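Local coordinates for protein serine protease inhibitor 4, isoform B (Drosophila melanogaster, PDB 4P0F) that probably inhibits serine-type and cysteine-type endopeptidases as a member of the serpin family, and is captured here in its cleaved form, at residues Ala5-Phe10 with Phe78-Ala83; Arg13-Ser18 with Asp369-Trp374. All blocks are in the same frame, centred on the assembly; numbering follows the deposited sequence.

Contact 1 (Ala5-Phe10 with Phe78-Ala83)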
ATOM      1  N   ALA A   5      18.854  -1.003  12.745  1.00 75.96           N
ATOM      2  CA  ALA A   5      18.778  -2.386  13.203  1.00 87.57           C
ATOM      3  C   ALA A   5      17.322  -2.809  13.335  1.00 78.52           C
ATOM      4  O   ALA A   5      16.854  -3.692  12.620  1.00 47.13           O
ATOM      5  CB  ALA A   5      19.508  -2.550  14.525  1.00 94.09           C
ATOM      6  N   ALA A   6      16.610  -2.178  14.260  1.00 84.79           N
ATOM      7  CA  ALA A   6      15.175  -2.382  14.375  1.00 81.06           C
ATOM      8  C   ALA A   6      14.490  -1.800  13.144  1.00 57.50           C
ATOM      9  O   ALA A   6      13.521  -2.361  12.630  1.00 28.58           O
ATOM     10  CB  ALA A   6      14.639  -1.739  15.643  1.00 83.01           C
ATOM     11  N   HIS A   7      15.012  -0.673  12.673  1.00 62.06           N
ATOM     12  CA  HIS A   7      14.471   0.001  11.502  1.00 60.92           C
ATOM     13  C   HIS A   7      14.694  -0.823  10.239  1.00 37.66           C
ATOM     14  O   HIS A   7      13.809  -0.910   9.377  1.00 25.82           O
ATOM     15  CB  HIS A   7      15.108   1.383  11.342  1.00 80.41           C
ATOM     16  CG  HIS A   7      14.800   2.323  12.465  1.00115.40           C
ATOM     17  ND1 HIS A   7      15.222   3.636  12.473  1.00115.31           N
ATOM     18  CD2 HIS A   7      14.113   2.143  13.618  1.00120.96           C
ATOM     19  CE1 HIS A   7      14.806   4.223  13.581  1.00130.27           C
ATOM     20  NE2 HIS A   7      14.132   3.339  14.293  1.00115.36           N
ATOM     21  N   GLN A   8      15.884  -1.409  10.116  1.00 39.45           N
ATOM     22  CA  GLN A   8      16.189  -2.239   8.957  1.00 27.59           C
ATOM     23  C   GLN A   8      15.286  -3.464   8.936  1.00 23.93           C
ATOM     24  O   GLN A   8      14.789  -3.851   7.885  1.00 22.54           O
ATOM     25  CB  GLN A   8      17.656  -2.680   8.952  1.00 35.01           C
ATOM     26  CG  GLN A   8      18.657  -1.554   8.790  1.00 54.53           C
ATOM     27  CD  GLN A   8      20.073  -2.069   8.606  1.00 73.90           C
ATOM     28  OE1 GLN A   8      20.855  -2.126   9.556  1.00 80.50           O
ATOM     29  NE2 GLN A   8      20.408  -2.453   7.378  1.00 77.65           N
ATOM     30  N   GLU A   9      15.058  -4.069  10.098  1.00 23.52           N
ATOM     31  CA  GLU A   9      14.200  -5.246  10.158  1.00 21.52           C
ATOM     32  C   GLU A   9      12.784  -4.914   9.727  1.00 19.54           C
ATOM     33  O   GLU A   9      12.161  -5.675   8.993  1.00 19.85           O
ATOM     34  CB  GLU A   9      14.169  -5.844  11.562  1.00 22.10           C
ATOM     35  CG  GLU A   9      13.233  -7.046  11.671  1.00 29.31           C
ATOM     36  CD  GLU A   9      13.041  -7.514  13.092  1.00 35.02           C
ATOM     37  OE1 GLU A   9      14.047  -7.852  13.747  1.00 37.49           O
ATOM     38  OE2 GLU A   9      11.876  -7.538  13.549  1.00 34.76           O
ATOM     39  N   PHE A  10      12.268  -3.786  10.202  1.00 23.29           N
ATOM     40  CA  PHE A  10      10.905  -3.397   9.875  1.00 21.70           C
ATOM     41  C   PHE A  10      10.766  -3.291   8.361  1.00 18.89           C
ATOM     42  O   PHE A  10       9.808  -3.785   7.782  1.00 17.25           O
ATOM     43  CB  PHE A  10      10.530  -2.073  10.545  1.00 22.05           C
ATOM     44  CG  PHE A  10       9.104  -1.656  10.294  1.00 19.46           C
ATOM     45  CD1 PHE A  10       8.756  -0.991   9.128  1.00 17.61           C
ATOM     46  CD2 PHE A  10       8.111  -1.928  11.216  1.00 21.69           C
ATOM     47  CE1 PHE A  10       7.450  -0.625   8.878  1.00 20.51           C
ATOM     48  CE2 PHE A  10       6.803  -1.549  10.966  1.00 17.13           C
ATOM     49  CZ  PHE A  10       6.470  -0.902   9.805  1.00 18.80           C
ATOM     50  N   PHE A  78       6.066   0.311  14.908  1.00 19.68           N
ATOM     51  CA  PHE A  78       5.329   1.169  13.987  1.00 18.35           C
ATOM     52  C   PHE A  78       5.472   2.628  14.371  1.00 21.24           C
ATOM     53  O   PHE A  78       5.533   3.494  13.496  1.00 22.11           O
ATOM     54  CB  PHE A  78       3.848   0.769  13.931  1.00 22.20           C
ATOM     55  CG  PHE A  78       3.598  -0.444  13.081  1.00 18.25           C
ATOM     56  CD1 PHE A  78       3.768  -1.714  13.607  1.00 18.24           C
ATOM     57  CD2 PHE A  78       3.255  -0.319  11.753  1.00 18.48           C
ATOM     58  CE1 PHE A  78       3.571  -2.835  12.829  1.00 17.35           C
ATOM     59  CE2 PHE A  78       3.048  -1.436  10.969  1.00 18.53           C
ATOM     60  CZ  PHE A  78       3.209  -2.696  11.510  1.00 15.32           C
ATOM     61  N   HIS A  79       5.547   2.912  15.667  1.00 24.88           N
ATOM     62  CA  HIS A  79       5.696   4.297  16.110  1.00 26.15           C
ATOM     63  C   HIS A  79       6.956   4.917  15.550  1.00 25.37           C
ATOM     64  O   HIS A  79       6.964   6.081  15.142  1.00 26.75           O
ATOM     65  CB  HIS A  79       5.747   4.403  17.628  1.00 24.82           C
ATOM     66  CG  HIS A  79       5.962   5.802  18.112  1.00 27.76           C
ATOM     67  ND1 HIS A  79       4.970   6.757  18.084  1.00 33.06           N
ATOM     68  CD2 HIS A  79       7.061   6.418  18.604  1.00 34.91           C
ATOM     69  CE1 HIS A  79       5.442   7.896  18.555  1.00 31.56           C
ATOM     70  NE2 HIS A  79       6.710   7.718  18.878  1.00 46.70           N
ATOM     71  N   GLN A  80       8.032   4.135  15.560  1.00 33.50           N
ATOM     72  CA  GLN A  80       9.324   4.610  15.076  1.00 43.65           C
ATOM     73  C   GLN A  80       9.207   5.168  13.659  1.00 36.43           C
ATOM     74  O   GLN A  80       9.768   6.216  13.350  1.00 37.20           O
ATOM     75  CB  GLN A  80      10.360   3.483  15.120  1.00 48.69           C
ATOM     76  CG  GLN A  80      10.845   3.141  16.523  1.00 57.76           C
ATOM     77  CD  GLN A  80      11.915   2.063  16.528  1.00 77.90           C
ATOM     78  OE1 GLN A  80      11.726   0.979  15.975  1.00 80.65           O
ATOM     79  NE2 GLN A  80      13.053   2.360  17.152  1.00 69.50           N
ATOM     80  N   VAL A  81       8.456   4.482  12.806  1.00 33.61           N
ATOM     81  CA  VAL A  81       8.287   4.923  11.423  1.00 26.88           C
ATOM     82  C   VAL A  81       7.314   6.084  11.308  1.00 28.11           C
ATOM     83  O   VAL A  81       7.595   7.080  10.654  1.00 35.28           O
ATOM     84  CB  VAL A  81       7.776   3.780  10.528  1.00 38.66           C
ATOM     85  CG1 VAL A  81       7.643   4.251   9.080  1.00 46.87           C
ATOM     86  CG2 VAL A  81       8.699   2.578  10.627  1.00 35.23           C
ATOM     87  N   LEU A  82       6.148   5.929  11.930  1.00 27.45           N
ATOM     88  CA  LEU A  82       5.117   6.955  11.885  1.00 28.47           C
ATOM     89  C   LEU A  82       5.627   8.284  12.422  1.00 31.20           C
ATOM     90  O   LEU A  82       5.333   9.344  11.862  1.00 35.04           O
ATOM     91  CB  LEU A  82       3.891   6.494  12.679  1.00 25.68           C
ATOM     92  CG  LEU A  82       3.170   5.273  12.115  1.00 24.49           C
ATOM     93  CD1 LEU A  82       2.220   4.692  13.151  1.00 25.91           C
ATOM     94  CD2 LEU A  82       2.409   5.622  10.855  1.00 26.22           C
ATOM     95  N   ALA A  83       6.412   8.234  13.496  1.00 31.74           N
ATOM     96  CA  ALA A  83       6.938   9.453  14.097  1.00 32.36           C
ATOM     97  C   ALA A  83       7.936  10.148  13.171  1.00 40.98           C
ATOM     98  O   ALA A  83       8.028  11.373  13.150  1.00 43.87           O
ATOM     99  CB  ALA A  83       7.594   9.151  15.433  1.00 34.75           C
TER
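The Phe10 ring meets Val81 over one face and Phe78 at its rim: methyl CG2 of Val81 sits 3.8 Å above the Phe10 plane, offset toward the rim, while Phe10 presents its CE2 and CZ edge to the face of Phe78. Planes at 87° and ring centroids 4.9 Å apart define a T-shaped (edge-to-face) pair, and Phe10 CE2 stands 3.6 Å above the plane of the Phe78 ring, over its centre. In the serpin fold this is where the start of the N-terminal helix 6-28 meets helix 71-84. The axes of the two local helical segments pass at 10.5 Å and 91°, a perpendicular crossing spanned by side chains.

The CB of Phe10 points toward 78-83, and CG stands anti to the backbone N (chi1 -177°). The CB of Phe78 points away from 5-10, yet its ring returns to the contact; Gln42 of helix 38-49 touches both side chains, and Phe117 meets Phe78 as well.

Nearer the solvent, poorly ordered Ala6 and His7 face Gln80, with Ala6 CB 4.0 Å from Gln80 OE1. The imidazole and amide planes are steeply inclined to each other, and Gln80 CD lies in the imidazole plane at its edge. His7 NE2 comes within 3.2 Å of Gln80 NE2, but the angle is too poor for a hydrogen bond.

Contact 2 (Arg13-Ser18 with Asp369-Trp374)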
ATOM      1  N   ARG A  13      10.905  -6.803   6.658  1.00 16.23           N
ATOM      2  CA  ARG A  13       9.706  -7.603   6.837  1.00 17.88           C
ATOM      3  C   ARG A  13       8.540  -7.045   6.026  1.00 15.23           C
ATOM      4  O   ARG A  13       7.767  -7.809   5.452  1.00 15.53           O
ATOM      5  CB  ARG A  13       9.370  -7.698   8.325  1.00 15.21           C
ATOM      6  CG  ARG A  13      10.479  -8.437   9.039  1.00 20.39           C
ATOM      7  CD  ARG A  13      10.127  -8.913  10.395  1.00 28.73           C
ATOM      8  NE  ARG A  13      11.193  -9.748  10.942  1.00 28.37           N
ATOM      9  CZ  ARG A  13      11.095 -10.390  12.096  1.00 26.74           C
ATOM     10  NH1 ARG A  13       9.979 -10.294  12.804  1.00 31.85           N
ATOM     11  NH2 ARG A  13      12.096 -11.136  12.538  1.00 25.36           N
ATOM     12  N   LEU A  14       8.441  -5.722   5.940  1.00 14.02           N
ATOM     13  CA  LEU A  14       7.414  -5.092   5.118  1.00 17.70           C
ATOM     14  C   LEU A  14       7.642  -5.382   3.636  1.00 14.45           C
ATOM     15  O   LEU A  14       6.689  -5.625   2.895  1.00 17.02           O
ATOM     16  CB  LEU A  14       7.381  -3.587   5.366  1.00 14.94           C
ATOM     17  CG  LEU A  14       6.372  -2.826   4.501  1.00 14.55           C
ATOM     18  CD1 LEU A  14       4.975  -3.408   4.686  1.00 14.99           C
ATOM     19  CD2 LEU A  14       6.386  -1.347   4.833  1.00 18.96           C
ATOM     20  N   ALA A  15       8.901  -5.381   3.206  1.00 14.33           N
ATOM     21  CA  ALA A  15       9.218  -5.704   1.813  1.00 15.09           C
ATOM     22  C   ALA A  15       8.778  -7.119   1.441  1.00 18.93           C
ATOM     23  O   ALA A  15       8.273  -7.348   0.343  1.00 17.30           O
ATOM     24  CB  ALA A  15      10.719  -5.518   1.536  1.00 17.32           C
ATOM     25  N   LEU A  16       8.956  -8.072   2.348  1.00 16.83           N
ATOM     26  CA  LEU A  16       8.537  -9.439   2.075  1.00 15.13           C
ATOM     27  C   LEU A  16       7.006  -9.533   2.067  1.00 14.22           C
ATOM     28  O   LEU A  16       6.428 -10.141   1.174  1.00 15.61           O
ATOM     29  CB  LEU A  16       9.141 -10.402   3.098  1.00 15.86           C
ATOM     30  CG  LEU A  16       8.746 -11.884   2.972  1.00 16.90           C
ATOM     31  CD1 LEU A  16       8.955 -12.424   1.572  1.00 18.24           C
ATOM     32  CD2 LEU A  16       9.535 -12.709   3.954  1.00 20.76           C
ATOM     33  N   PHE A  17       6.358  -8.929   3.059  1.00 13.61           N
ATOM     34  CA  PHE A  17       4.900  -8.833   3.051  1.00 13.54           C
ATOM     35  C   PHE A  17       4.397  -8.234   1.737  1.00 15.44           C
ATOM     36  O   PHE A  17       3.417  -8.719   1.163  1.00 14.79           O
ATOM     37  CB  PHE A  17       4.407  -8.000   4.236  1.00 14.74           C
ATOM     38  CG  PHE A  17       2.906  -7.897   4.325  1.00 14.93           C
ATOM     39  CD1 PHE A  17       2.138  -9.022   4.523  1.00 14.64           C
ATOM     40  CD2 PHE A  17       2.269  -6.673   4.203  1.00 16.38           C
ATOM     41  CE1 PHE A  17       0.760  -8.937   4.613  1.00 16.73           C
ATOM     42  CE2 PHE A  17       0.891  -6.585   4.288  1.00 18.10           C
ATOM     43  CZ  PHE A  17       0.142  -7.728   4.488  1.00 15.36           C
ATOM     44  N   SER A  18       5.096  -7.214   1.243  1.00 13.74           N
ATOM     45  CA  SER A  18       4.711  -6.543   0.007  1.00 14.58           C
ATOM     46  C   SER A  18       4.693  -7.493  -1.185  1.00 16.33           C
ATOM     47  O   SER A  18       3.725  -7.526  -1.944  1.00 17.43           O
ATOM     48  CB  SER A  18       5.658  -5.381  -0.308  1.00 18.50           C
ATOM     49  OG  SER A  18       5.662  -4.403   0.716  1.00 21.07           O
ATOM     50  N   ASP A 369      14.894   0.045   1.553  1.00 28.76           N
ATOM     51  CA  ASP A 369      13.938  -0.976   1.158  1.00 32.55           C
ATOM     52  C   ASP A 369      12.670  -0.886   1.967  1.00 22.18           C
ATOM     53  O   ASP A 369      12.092  -1.908   2.281  1.00 26.25           O
ATOM     54  CB  ASP A 369      14.534  -2.392   1.294  1.00 46.27           C
ATOM     55  CG  ASP A 369      14.707  -2.835   2.737  1.00 42.87           C
ATOM     56  OD1 ASP A 369      15.085  -2.003   3.592  1.00 42.96           O
ATOM     57  OD2 ASP A 369      14.461  -4.031   3.008  1.00 26.22           O
ATOM     58  N   LEU A 370      12.217   0.329   2.288  1.00 18.15           N
ATOM     59  CA  LEU A 370      10.904   0.460   2.922  1.00 13.39           C
ATOM     60  C   LEU A 370       9.871   0.864   1.872  1.00 16.69           C
ATOM     61  O   LEU A 370       9.840   2.020   1.455  1.00 18.09           O
ATOM     62  CB  LEU A 370      10.929   1.476   4.063  1.00 15.28           C
ATOM     63  CG  LEU A 370       9.755   1.274   5.039  1.00 33.78           C
ATOM     64  CD1 LEU A 370      10.094   1.784   6.424  1.00 44.74           C
ATOM     65  CD2 LEU A 370       8.485   1.935   4.542  1.00 33.53           C
ATOM     66  N   PRO A 371       9.034  -0.091   1.425  1.00 14.54           N
ATOM     67  CA  PRO A 371       8.106   0.218   0.339  1.00 16.18           C
ATOM     68  C   PRO A 371       6.805   0.838   0.830  1.00 20.93           C
ATOM     69  O   PRO A 371       6.146   0.287   1.705  1.00 19.59           O
ATOM     70  CB  PRO A 371       7.857  -1.143  -0.300  1.00 14.27           C
ATOM     71  CG  PRO A 371       8.028  -2.110   0.798  1.00 17.53           C
ATOM     72  CD  PRO A 371       9.007  -1.527   1.765  1.00 16.73           C
ATOM     73  N   LEU A 372       6.447   1.989   0.270  1.00 14.66           N
ATOM     74  CA  LEU A 372       5.214   2.681   0.656  1.00 12.39           C
ATOM     75  C   LEU A 372       4.091   2.377  -0.321  1.00 18.11           C
ATOM     76  O   LEU A 372       2.932   2.238   0.075  1.00 17.23           O
ATOM     77  CB  LEU A 372       5.450   4.191   0.738  1.00 16.23           C
ATOM     78  CG  LEU A 372       6.400   4.638   1.848  1.00 21.74           C
ATOM     79  CD1 LEU A 372       6.687   6.125   1.746  1.00 42.15           C
ATOM     80  CD2 LEU A 372       5.848   4.278   3.226  1.00 25.60           C
ATOM     81  N   PHE A 373       4.448   2.276  -1.599  1.00 14.32           N
ATOM     82  CA  PHE A 373       3.527   1.905  -2.665  1.00 14.28           C
ATOM     83  C   PHE A 373       4.221   0.900  -3.578  1.00 13.81           C
ATOM     84  O   PHE A 373       5.450   0.928  -3.743  1.00 15.39           O
ATOM     85  CB  PHE A 373       3.070   3.121  -3.489  1.00 15.11           C
ATOM     86  CG  PHE A 373       2.220   4.087  -2.732  1.00 14.69           C
ATOM     87  CD1 PHE A 373       2.796   5.066  -1.951  1.00 15.43           C
ATOM     88  CD2 PHE A 373       0.844   4.017  -2.801  1.00 18.92           C
ATOM     89  CE1 PHE A 373       2.020   5.962  -1.251  1.00 19.23           C
ATOM     90  CE2 PHE A 373       0.067   4.915  -2.102  1.00 16.95           C
ATOM     91  CZ  PHE A 373       0.659   5.870  -1.319  1.00 15.75           C
ATOM     92  N   TRP A 374       3.421   0.041  -4.186  1.00 16.29           N
ATOM     93  CA  TRP A 374       3.900  -1.011  -5.065  1.00 17.22           C
ATOM     94  C   TRP A 374       2.873  -1.195  -6.170  1.00 18.03           C
ATOM     95  O   TRP A 374       1.666  -1.190  -5.907  1.00 15.91           O
ATOM     96  CB  TRP A 374       4.094  -2.300  -4.269  1.00 15.59           C
ATOM     97  CG  TRP A 374       4.959  -3.331  -4.898  1.00 17.78           C
ATOM     98  CD1 TRP A 374       4.753  -3.955  -6.090  1.00 30.50           C
ATOM     99  CD2 TRP A 374       6.163  -3.896  -4.352  1.00 19.94           C
ATOM    100  NE1 TRP A 374       5.762  -4.855  -6.332  1.00 34.07           N
ATOM    101  CE2 TRP A 374       6.636  -4.840  -5.278  1.00 31.12           C
ATOM    102  CE3 TRP A 374       6.886  -3.687  -3.174  1.00 16.84           C
ATOM    103  CZ2 TRP A 374       7.804  -5.573  -5.065  1.00 35.00           C
ATOM    104  CZ3 TRP A 374       8.035  -4.414  -2.963  1.00 19.49           C
ATOM    105  CH2 TRP A 374       8.486  -5.342  -3.902  1.00 28.45           C
TER
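Buried helix-to-strand packing, without a hydrogen bond across it, joins Leu14, Ala15 and Ser18 of the N-terminal helix to Pro371 and its neighbours near the centre of the chain. Pro371 carries much of the contact: its CG lies 3.9 Å from Ala15 CA, and its CD is 4.0 Å from Leu14 CG, with the Leu14 and Pro371 side chains running past each other in opposite directions. Leu14 CD2 reaches further, to Leu370 CD2 at 3.9 Å and to Pro371 O at 3.5 Å. That carbonyl oxygen is buried with no polar partner in the model.

In the serpin fold, 369-374 opens the last strand, 370-377, which pairs antiparallel with 360-366. Leu372 and Phe373 both face Leu364 in a classic beta bulge, where the chain turns a corner. Pro371 before the corner and Trp374 after it both contact the same helix, and helix 38-49 touches Leu14 and Ser18 as well.

Ser18 touches both Pro371 and Trp374, with OG toward the first and CB toward the second. Its OG, anti to the carbonyl carbon and beside the backbone N (chi1 -60°), donates to Leu14 O at 2.7 Å from 40° out of the carbonyl plane. Ser18 N binds the same oxygen from the opposite face, so two donors from one residue grip it. While the hydroxyl is turned back to its own helix, OG remains 3.3 Å from Pro371 CG. Ser18 CB meets the six-membered ring of Trp374 obliquely, 3.5 Å from Trp374 CE3.

Overall arrangement
From the N terminus, helix 6-28 enters contact 1 with its first turn and contact 2 with a later one. Contact 1 closes a mostly helical loop whose ends are 68 residues apart, where helix 71-84 packs against that first turn. Contact 2 closes a span of 351 residues, where the last strand, 370-377, returns to the same helix. Because 13-18 lies between 5-10 and 78-83 while 369-374 lies beyond both, the two closures cross rather than nest. Their centres are 13 Å apart, and they touch directly where Phe10 CD1 packs 4.1 Å from Leu370 CD1. Helix 6-28 therefore ties the helical N-terminal part of the fold to its C-terminal strands.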